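Local coordinates for protein cephalosporin acylase (Bacillus halodurans, PDB 2NLZ) that probably acts as an N-terminal nucleophile hydrolase of the gamma-glutamyltranspeptidase family, cleaving amide bonds such as those of cephalosporin side chains, at residues K22-T28 with Y360-G366; L75-K79 with G368-S372; P181-F186 with F381-V386. The protein carries 1 engineered substitution. All blocks are in the same frame, centred on the assembly; numbering follows the deposited sequence.

Contact 1: residues K22-T28 with Y360-G366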
loop_
_atom_site.group_PDB
_atom_site.type_symbol
_atom_site.label_atom_id
_atom_site.label_comp_id
_atom_site.label_asym_id
_atom_site.label_seq_id
_atom_site.Cartn_x
_atom_site.Cartn_y
_atom_site.Cartn_z
ATOM N N LYS D 22 -22.542 -8.277 -25.258
ATOM C CA LYS D 22 -23.966 -8.244 -25.527
ATOM C C LYS D 22 -24.465 -9.616 -25.932
ATOM O O LYS D 22 -25.456 -10.099 -25.391
ATOM C CB LYS D 22 -24.292 -7.224 -26.619
ATOM C CG LYS D 22 -24.571 -5.823 -26.102
ATOM C CD LYS D 22 -25.899 -5.734 -25.345
ATOM C CE LYS D 22 -27.112 -5.871 -26.269
ATOM N NZ LYS D 22 -27.304 -4.679 -27.138
ATOM N N ASN D 23 -23.774 -10.243 -26.877
ATOM C CA ASN D 23 -24.266 -11.479 -27.477
ATOM C C ASN D 23 -23.806 -12.758 -26.784
ATOM O O ASN D 23 -24.365 -13.831 -27.022
ATOM C CB ASN D 23 -23.941 -11.519 -28.973
ATOM C CG ASN D 23 -24.796 -10.559 -29.783
ATOM O OD1 ASN D 23 -24.387 -10.085 -30.842
ATOM N ND2 ASN D 23 -25.992 -10.270 -29.284
ATOM N N GLY D 24 -22.801 -12.642 -25.922
ATOM C CA GLY D 24 -22.302 -13.810 -25.213
ATOM C C GLY D 24 -21.103 -13.537 -24.341
ATOM O O GLY D 24 -20.270 -12.692 -24.658
ATOM N N MET D 25 -21.032 -14.268 -23.233
ATOM C CA MET D 25 -19.947 -14.120 -22.277
ATOM C C MET D 25 -19.699 -15.420 -21.531
ATOM O O MET D 25 -20.638 -16.097 -21.101
ATOM C CB MET D 25 -20.259 -13.003 -21.282
ATOM C CG MET D 25 -19.090 -12.633 -20.375
ATOM S SD MET D 25 -19.468 -11.241 -19.299
ATOM C CE MET D 25 -19.185 -9.871 -20.402
ATOM N N VAL D 26 -18.426 -15.772 -21.399
ATOM C CA VAL D 26 -18.036 -16.948 -20.644
ATOM C C VAL D 26 -16.985 -16.518 -19.638
ATOM O O VAL D 26 -16.058 -15.780 -19.986
ATOM C CB VAL D 26 -17.486 -18.053 -21.563
ATOM C CG1 VAL D 26 -17.051 -19.249 -20.757
ATOM C CG2 VAL D 26 -18.536 -18.467 -22.543
ATOM N N ALA D 27 -17.156 -16.959 -18.394
ATOM C CA ALA D 27 -16.255 -16.615 -17.317
ATOM C C ALA D 27 -15.911 -17.858 -16.501
ATOM O O ALA D 27 -16.776 -18.473 -15.862
ATOM C CB ALA D 27 -16.856 -15.529 -16.438
ATOM N N THR D 28 -14.639 -18.229 -16.541
ATOM C CA THR D 28 -14.172 -19.414 -15.842
ATOM C C THR D 28 -12.671 -19.358 -15.516
ATOM O O THR D 28 -11.960 -18.425 -15.916
ATOM C CB THR D 28 -14.499 -20.705 -16.629
ATOM O OG1 THR D 28 -14.247 -21.852 -15.802
ATOM C CG2 THR D 28 -13.676 -20.772 -17.928
ATOM N N TYR D 360 -15.628 -23.461 -11.020
ATOM C CA TYR D 360 -16.820 -22.651 -11.239
ATOM C C TYR D 360 -16.754 -21.941 -12.584
ATOM O O TYR D 360 -15.673 -21.679 -13.120
ATOM C CB TYR D 360 -17.110 -21.669 -10.082
ATOM C CG TYR D 360 -18.353 -20.860 -10.359
ATOM C CD1 TYR D 360 -19.604 -21.452 -10.287
ATOM C CD2 TYR D 360 -18.279 -19.530 -10.764
ATOM C CE1 TYR D 360 -20.756 -20.743 -10.594
ATOM C CE2 TYR D 360 -19.424 -18.812 -11.071
ATOM C CZ TYR D 360 -20.661 -19.428 -10.982
ATOM O OH TYR D 360 -21.812 -18.740 -11.280
ATOM N N LEU D 361 -17.927 -21.626 -13.114
ATOM C CA LEU D 361 -18.098 -21.282 -14.507
ATOM C C LEU D 361 -19.376 -20.456 -14.598
ATOM O O LEU D 361 -20.365 -20.758 -13.909
ATOM C CB LEU D 361 -18.234 -22.600 -15.273
ATOM C CG LEU D 361 -18.630 -22.874 -16.709
ATOM C CD1 LEU D 361 -18.512 -24.362 -16.844
ATOM C CD2 LEU D 361 -20.046 -22.423 -17.037
ATOM N N ALA D 362 -19.366 -19.418 -15.431
ATOM C CA ALA D 362 -20.586 -18.666 -15.673
ATOM C C ALA D 362 -20.692 -18.277 -17.125
ATOM O O ALA D 362 -19.719 -17.824 -17.728
ATOM C CB ALA D 362 -20.655 -17.439 -14.793
ATOM N N THR D 363 -21.884 -18.473 -17.685
ATOM C CA THR D 363 -22.157 -18.136 -19.076
ATOM C C THR D 363 -23.470 -17.363 -19.239
ATOM O O THR D 363 -24.436 -17.555 -18.486
ATOM C CB THR D 363 -22.245 -19.388 -19.932
ATOM O OG1 THR D 363 -23.100 -20.326 -19.280
ATOM C CG2 THR D 363 -20.878 -20.032 -20.113
ATOM N N ALA D 364 -23.490 -16.487 -20.234
ATOM C CA ALA D 364 -24.693 -15.750 -20.604
ATOM C C ALA D 364 -24.678 -15.462 -22.111
ATOM O O ALA D 364 -23.600 -15.344 -22.720
ATOM C CB ALA D 364 -24.791 -14.461 -19.814
ATOM N N ASP D 365 -25.863 -15.362 -22.710
ATOM C CA ASP D 365 -25.966 -15.019 -24.131
ATOM C C ASP D 365 -26.858 -13.816 -24.421
ATOM O O ASP D 365 -27.409 -13.197 -23.503
ATOM C CB ASP D 365 -26.381 -16.239 -24.974
ATOM C CG ASP D 365 -27.769 -16.779 -24.622
ATOM O OD1 ASP D 365 -28.637 -16.002 -24.176
ATOM O OD2 ASP D 365 -27.999 -17.993 -24.823
ATOM N N GLY D 366 -26.995 -13.501 -25.708
ATOM C CA GLY D 366 -27.817 -12.382 -26.160
ATOM C C GLY D 366 -29.309 -12.591 -26.015
ATOM O O GLY D 366 -30.045 -11.632 -25.837
#
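Val26 and Thr363 lie side by side, pointing the same way from two neighbouring antiparallel strands, 24-28 and 360-365, in the sheet core of this probable Ntn hydrolase. Val26 CG2 meets Thr363 CG2 at 3.7 Å, and both stand on the face shared by Thr28, Leu361 and Asp365, which helices 31-42 and 47-61 cover. Thr363 turns its methyl to Val26 through a chi1 of 48°, which sets CG2 anti to the carbonyl carbon; OG1 then bonds to the backbone O of Ala47. Met25, Ala27, Ala362 and Ala364 occupy the other face, where Met25 and Ala362 touch Ile515 and Ala27 touches Gln513. Paired bonds join Met25 to Ala364 and Ala27 to Ala362, with Ala364 N to Met25 O at 3.0 Å and Ala27 N to Ala362 O at 2.8 Å. At the far end, Thr28 OG1 donates a hydrogen bond to Tyr360 O (3.0 Å), tilted 27° from the carbonyl plane. A valine here would probably leave the Tyr360 carbonyl without its hydroxyl donor. At the opposite end, Gly366 N gives Asn23 O a weak hydrogen bond, 3.0 Å long and bent to 126° at the hydrogen.

Contact 2: residues L75-K79 with G368-S372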
loop_
_atom_site.group_PDB
_atom_site.type_symbol
_atom_site.label_atom_id
_atom_site.label_comp_id
_atom_site.label_asym_id
_atom_site.label_seq_id
_atom_site.Cartn_x
_atom_site.Cartn_y
_atom_site.Cartn_z
ATOM N N LEU D 75 -27.615 -23.685 -11.877
ATOM C CA LEU D 75 -28.769 -22.811 -11.910
ATOM C C LEU D 75 -28.797 -22.194 -13.295
ATOM O O LEU D 75 -27.893 -21.444 -13.668
ATOM C CB LEU D 75 -28.709 -21.734 -10.825
ATOM C CG LEU D 75 -29.242 -22.117 -9.436
ATOM C CD1 LEU D 75 -29.102 -20.986 -8.436
ATOM C CD2 LEU D 75 -30.692 -22.547 -9.536
ATOM N N VAL D 76 -29.817 -22.540 -14.072
ATOM C CA VAL D 76 -29.912 -22.048 -15.445
ATOM C C VAL D 76 -31.162 -21.191 -15.643
ATOM O O VAL D 76 -32.273 -21.595 -15.295
ATOM C CB VAL D 76 -29.787 -23.210 -16.494
ATOM C CG1 VAL D 76 -30.496 -24.450 -16.009
ATOM C CG2 VAL D 76 -30.330 -22.796 -17.838
ATOM N N TRP D 77 -30.954 -19.985 -16.155
ATOM C CA TRP D 77 -32.065 -19.096 -16.477
ATOM C C TRP D 77 -32.313 -19.118 -17.959
ATOM O O TRP D 77 -31.458 -18.719 -18.746
ATOM C CB TRP D 77 -31.777 -17.658 -16.064
ATOM C CG TRP D 77 -32.920 -16.709 -16.330
ATOM C CD1 TRP D 77 -33.207 -16.056 -17.506
ATOM C CD2 TRP D 77 -33.911 -16.279 -15.384
ATOM N NE1 TRP D 77 -34.317 -15.252 -17.343
ATOM C CE2 TRP D 77 -34.763 -15.372 -16.051
ATOM C CE3 TRP D 77 -34.158 -16.570 -14.034
ATOM C CZ2 TRP D 77 -35.838 -14.763 -15.416
ATOM C CZ3 TRP D 77 -35.230 -15.970 -13.409
ATOM C CH2 TRP D 77 -36.057 -15.080 -14.097
ATOM N N THR D 78 -33.503 -19.567 -18.327
ATOM C CA THR D 78 -33.888 -19.660 -19.718
ATOM C C THR D 78 -35.402 -19.567 -19.802
ATOM O O THR D 78 -36.109 -20.135 -18.952
ATOM C CB THR D 78 -33.348 -20.966 -20.362
ATOM O OG1 THR D 78 -33.755 -21.038 -21.730
ATOM C CG2 THR D 78 -33.831 -22.197 -19.608
ATOM N N LYS D 79 -35.880 -18.847 -20.825
ATOM C CA LYS D 79 -37.314 -18.564 -21.054
ATOM C C LYS D 79 -37.970 -17.935 -19.825
ATOM O O LYS D 79 -39.016 -18.408 -19.366
ATOM C CB LYS D 79 -38.125 -19.818 -21.472
ATOM C CG LYS D 79 -37.350 -21.018 -22.054
ATOM C CD LYS D 79 -37.222 -20.981 -23.572
ATOM C CE LYS D 79 -36.541 -22.252 -24.075
ATOM N NZ LYS D 79 -36.446 -22.298 -25.559
ATOM N N GLY D 368 -30.982 -13.817 -23.610
ATOM C CA GLY D 368 -31.434 -13.809 -22.218
ATOM C C GLY D 368 -31.260 -15.109 -21.457
ATOM O O GLY D 368 -31.851 -15.281 -20.394
ATOM N N ASN D 369 -30.463 -16.028 -21.997
ATOM C CA ASN D 369 -30.095 -17.239 -21.268
ATOM C C ASN D 369 -28.814 -17.044 -20.456
ATOM O O ASN D 369 -27.884 -16.364 -20.906
ATOM C CB ASN D 369 -29.968 -18.426 -22.205
ATOM C CG ASN D 369 -31.197 -18.618 -23.054
ATOM O OD1 ASN D 369 -32.312 -18.704 -22.542
ATOM N ND2 ASN D 369 -31.004 -18.680 -24.366
ATOM N N MET D 370 -28.797 -17.611 -19.248
ATOM C CA MET D 370 -27.698 -17.432 -18.295
ATOM C C MET D 370 -27.537 -18.689 -17.455
ATOM O O MET D 370 -28.548 -19.294 -17.048
ATOM C CB MET D 370 -27.971 -16.241 -17.365
ATOM C CG MET D 370 -28.100 -14.911 -18.090
ATOM S SD MET D 370 -27.558 -13.469 -17.176
ATOM C CE MET D 370 -29.030 -13.159 -16.231
ATOM N N VAL D 371 -26.291 -19.097 -17.194
ATOM C CA VAL D 371 -26.068 -20.260 -16.325
ATOM C C VAL D 371 -24.941 -20.122 -15.306
ATOM O O VAL D 371 -23.866 -19.608 -15.602
ATOM C CB VAL D 371 -25.999 -21.626 -17.109
ATOM C CG1 VAL D 371 -25.648 -21.418 -18.564
ATOM C CG2 VAL D 371 -25.057 -22.648 -16.431
ATOM N N SER D 372 -25.241 -20.570 -14.092
ATOM C CA SER D 372 -24.277 -20.783 -13.030
ATOM C C SER D 372 -23.996 -22.282 -12.967
ATOM O O SER D 372 -24.884 -23.058 -12.631
ATOM C CB SER D 372 -24.893 -20.327 -11.711
ATOM O OG SER D 372 -23.965 -20.331 -10.640
#
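Leu75 and Ser372 form one hydrogen-bonded pair of the antiparallel strands 75-78 and 370-372, and Trp77 and Met370 form the next. Backbone bonding carries most of the contact. Leu75 N donates to Ser372 O at 2.9 Å and Ser372 N returns a bond to Leu75 O at 2.8 Å; the second ring is closed by Trp77 N to Met370 O (2.7 Å) and Met370 N to Trp77 O (2.9 Å).

Side-chain polar contact is concentrated at the end of the ladder. The Thr78 hydroxyl crosses toward the Asn369 amide, Thr78 OG1 giving a hydrogen bond of 2.9 Å to Asn369 OD1. It arrives from above the amide, 51° out of the carbonyl plane, so it does not follow a lone pair. OG1 reaches that far because it stands anti to the backbone N of Thr78 (chi1 179°). Asn369 is also held through its backbone N, which binds Asp365 OD1. Ser372 OG turns to Tyr360 OH and to Gly424 O instead of to the facing strand.

Apolar contact divides between the two faces. Val76 and Val371 adjoin on one, CB to CB 4.2 Å, beneath helix 47-61, where Ile48, Ala47 and Ala51 meet them. On the other, Trp77 and Met370 stand together and pack on Pro432. The indole lies edge-on to the Gly368 carbonyl, with Trp77 CD1 3.3 Å from Gly368 O in the ring plane.

Gly368, at positive phi, belongs to the tight connection of the hairpin formed by strands 359-365 and 370-376. The contact adds strand 71-78 to the 370-376 side of that hairpin, in a sheet with helices on one face and a second sheet on the other, as in the four-layer alpha-beta-beta-alpha fold of Ntn hydrolases.

Contact 3: residues P181-F186 with F381-V386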
loop_
_atom_site.group_PDB
_atom_site.type_symbol
_atom_site.label_atom_id
_atom_site.label_comp_id
_atom_site.label_asym_id
_atom_site.label_seq_id
_atom_site.Cartn_x
_atom_site.Cartn_y
_atom_site.Cartn_z
ATOM N N PRO D 181 -3.402 -46.437 -12.049
ATOM C CA PRO D 181 -3.860 -45.733 -13.243
ATOM C C PRO D 181 -3.823 -44.211 -13.120
ATOM O O PRO D 181 -3.698 -43.527 -14.136
ATOM C CB PRO D 181 -5.301 -46.221 -13.406
ATOM C CG PRO D 181 -5.346 -47.509 -12.694
ATOM C CD PRO D 181 -4.477 -47.287 -11.509
ATOM N N TRP D 182 -3.918 -43.700 -11.894
ATOM C CA TRP D 182 -3.739 -42.272 -11.632
ATOM C C TRP D 182 -2.337 -41.811 -12.008
ATOM O O TRP D 182 -2.167 -40.767 -12.641
ATOM C CB TRP D 182 -4.008 -41.946 -10.161
ATOM C CG TRP D 182 -4.039 -40.467 -9.870
ATOM C CD1 TRP D 182 -5.149 -39.676 -9.788
ATOM C CD2 TRP D 182 -2.915 -39.604 -9.623
ATOM N NE1 TRP D 182 -4.789 -38.380 -9.509
ATOM C CE2 TRP D 182 -3.427 -38.305 -9.406
ATOM C CE3 TRP D 182 -1.528 -39.801 -9.563
ATOM C CZ2 TRP D 182 -2.603 -37.213 -9.134
ATOM C CZ3 TRP D 182 -0.711 -38.715 -9.297
ATOM C CH2 TRP D 182 -1.250 -37.438 -9.087
ATOM N N PHE D 183 -1.332 -42.576 -11.597
ATOM C CA PHE D 183 0.040 -42.278 -11.966
ATOM C C PHE D 183 0.270 -42.457 -13.464
ATOM O O PHE D 183 1.058 -41.732 -14.054
ATOM C CB PHE D 183 1.022 -43.147 -11.172
ATOM C CG PHE D 183 1.092 -42.805 -9.708
ATOM C CD1 PHE D 183 1.865 -41.740 -9.266
ATOM C CD2 PHE D 183 0.391 -43.550 -8.773
ATOM C CE1 PHE D 183 1.926 -41.420 -7.920
ATOM C CE2 PHE D 183 0.449 -43.240 -7.424
ATOM C CZ PHE D 183 1.218 -42.173 -6.997
ATOM N N ASP D 184 -0.414 -43.418 -14.079
ATOM C CA ASP D 184 -0.268 -43.649 -15.515
ATOM C C ASP D 184 -0.888 -42.511 -16.332
ATOM O O ASP D 184 -0.339 -42.112 -17.363
ATOM C CB ASP D 184 -0.882 -44.993 -15.917
ATOM C CG ASP D 184 -0.110 -46.176 -15.368
ATOM O OD1 ASP D 184 1.079 -46.022 -15.012
ATOM O OD2 ASP D 184 -0.703 -47.270 -15.299
ATOM N N THR D 185 -2.016 -41.992 -15.842
ATOM C CA THR D 185 -2.777 -40.933 -16.498
ATOM C C THR D 185 -2.239 -39.524 -16.219
ATOM O O THR D 185 -2.057 -38.739 -17.145
ATOM C CB THR D 185 -4.249 -40.982 -16.061
ATOM O OG1 THR D 185 -4.778 -42.278 -16.341
ATOM C CG2 THR D 185 -5.085 -39.916 -16.767
ATOM N N PHE D 186 -1.996 -39.208 -14.949
ATOM C CA PHE D 186 -1.676 -37.833 -14.551
ATOM C C PHE D 186 -0.200 -37.577 -14.268
ATOM O O PHE D 186 0.218 -36.423 -14.133
ATOM C CB PHE D 186 -2.519 -37.417 -13.347
ATOM C CG PHE D 186 -3.983 -37.436 -13.611
ATOM C CD1 PHE D 186 -4.528 -36.618 -14.583
ATOM C CD2 PHE D 186 -4.816 -38.272 -12.896
ATOM C CE1 PHE D 186 -5.882 -36.625 -14.831
ATOM C CE2 PHE D 186 -6.176 -38.296 -13.140
ATOM C CZ PHE D 186 -6.710 -37.472 -14.109
ATOM N N PHE D 381 -7.985 -34.035 -6.997
ATOM C CA PHE D 381 -8.150 -35.086 -7.995
ATOM C C PHE D 381 -9.273 -36.051 -7.607
ATOM O O PHE D 381 -9.807 -36.772 -8.448
ATOM C CB PHE D 381 -6.834 -35.845 -8.181
ATOM C CG PHE D 381 -5.875 -35.187 -9.133
ATOM C CD1 PHE D 381 -5.968 -35.413 -10.508
ATOM C CD2 PHE D 381 -4.870 -34.363 -8.663
ATOM C CE1 PHE D 381 -5.080 -34.819 -11.399
ATOM C CE2 PHE D 381 -3.979 -33.763 -9.547
ATOM C CZ PHE D 381 -4.082 -33.994 -10.920
ATOM N N GLY D 382 -9.629 -36.050 -6.328
ATOM C CA GLY D 382 -10.700 -36.891 -5.828
ATOM C C GLY D 382 -10.194 -38.071 -5.027
ATOM O O GLY D 382 -9.326 -37.929 -4.181
ATOM N N SER D 383 -10.739 -39.244 -5.314
ATOM C CA SER D 383 -10.424 -40.452 -4.558
ATOM C C SER D 383 -9.077 -41.065 -4.906
ATOM O O SER D 383 -8.557 -41.879 -4.157
ATOM C CB SER D 383 -11.531 -41.488 -4.765
ATOM O OG SER D 383 -11.639 -41.873 -6.128
ATOM N N GLY D 384 -8.529 -40.687 -6.053
ATOM C CA GLY D 384 -7.319 -41.313 -6.572
ATOM C C GLY D 384 -7.602 -42.522 -7.444
ATOM O O GLY D 384 -6.714 -43.023 -8.152
ATOM N N VAL D 385 -8.841 -42.994 -7.391
ATOM C CA VAL D 385 -9.275 -44.064 -8.257
ATOM C C VAL D 385 -9.487 -43.508 -9.649
ATOM O O VAL D 385 -10.342 -42.654 -9.867
ATOM C CB VAL D 385 -10.563 -44.715 -7.752
ATOM C CG1 VAL D 385 -10.966 -45.881 -8.654
ATOM C CG2 VAL D 385 -10.364 -45.197 -6.340
ATOM N N VAL D 386 -8.669 -43.967 -10.581
ATOM C CA VAL D 386 -8.882 -43.661 -11.977
ATOM C C VAL D 386 -9.120 -44.986 -12.677
ATOM O O VAL D 386 -8.291 -45.888 -12.577
ATOM C CB VAL D 386 -7.673 -42.935 -12.592
ATOM C CG1 VAL D 386 -7.900 -42.682 -14.075
ATOM C CG2 VAL D 386 -7.417 -41.618 -11.872
#
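Phe381 is engaged by two aromatic side chains of helix 180-186, giving its face to Trp182 and its edge to Phe186. The five-membered ring of the indole meets the Phe381 ring edge-to-face, the planes at 79°, with Trp182 NE1 nearest, 3.3 Å from Phe381 CD1, and Trp182 CZ2 over the ring centre. Phe381 in turn points CE1 over the centre of the Phe186 ring, Phe381 CE1 to Phe186 CG being 3.6 Å, at a shallower 54° between planes. The opposite face of Phe186 is covered by Thr185 CG2, so this ring is held between a methyl and an aromatic edge.

Val386 CG2, anti to the carbonyl carbon, reaches Trp182 CD1 at 3.6 Å and comes to the edge of Phe186, while Val386 CB faces Pro181 CB at 4.1 Å. Helix and loop meet by van der Waals contact, largely through apolar groups, though the Val386 and Gly384 carbonyls also touch Pro181 and Trp182.

The cluster extends outward through edge-to-face rings, Trp182 with Trp174 and Phe381 with Trp163. Helix 157-173 thus borders it, Phe231 of helix 223-234 lies against Pro181, and Ala393 of strand 392-393 meets both Phe186 and Val386.

How the contacts relate
All three contacts are largely buried, but they serve different parts of the fold. Contacts 1 and 2 lie about 10 Å apart between centres and belong to the same sheet: strands 359-365 and 370-376 are neighbours there, linked by a probable hydrogen bond from Val371 N to Thr363 O, so strands 71-78, 370-376, 359-365 and 24-28 lie side by side. Both rest their valine-bearing faces on helix 47-61. Contact 3 stands apart, its centre about 31 and 34 Å from theirs, and joins a helix to the loop leading into strand 386-387. The chemistry follows: backbone hydrogen bonds dominate in the sheet, whereas aromatic and aliphatic side chains do most of the joining of helix and loop.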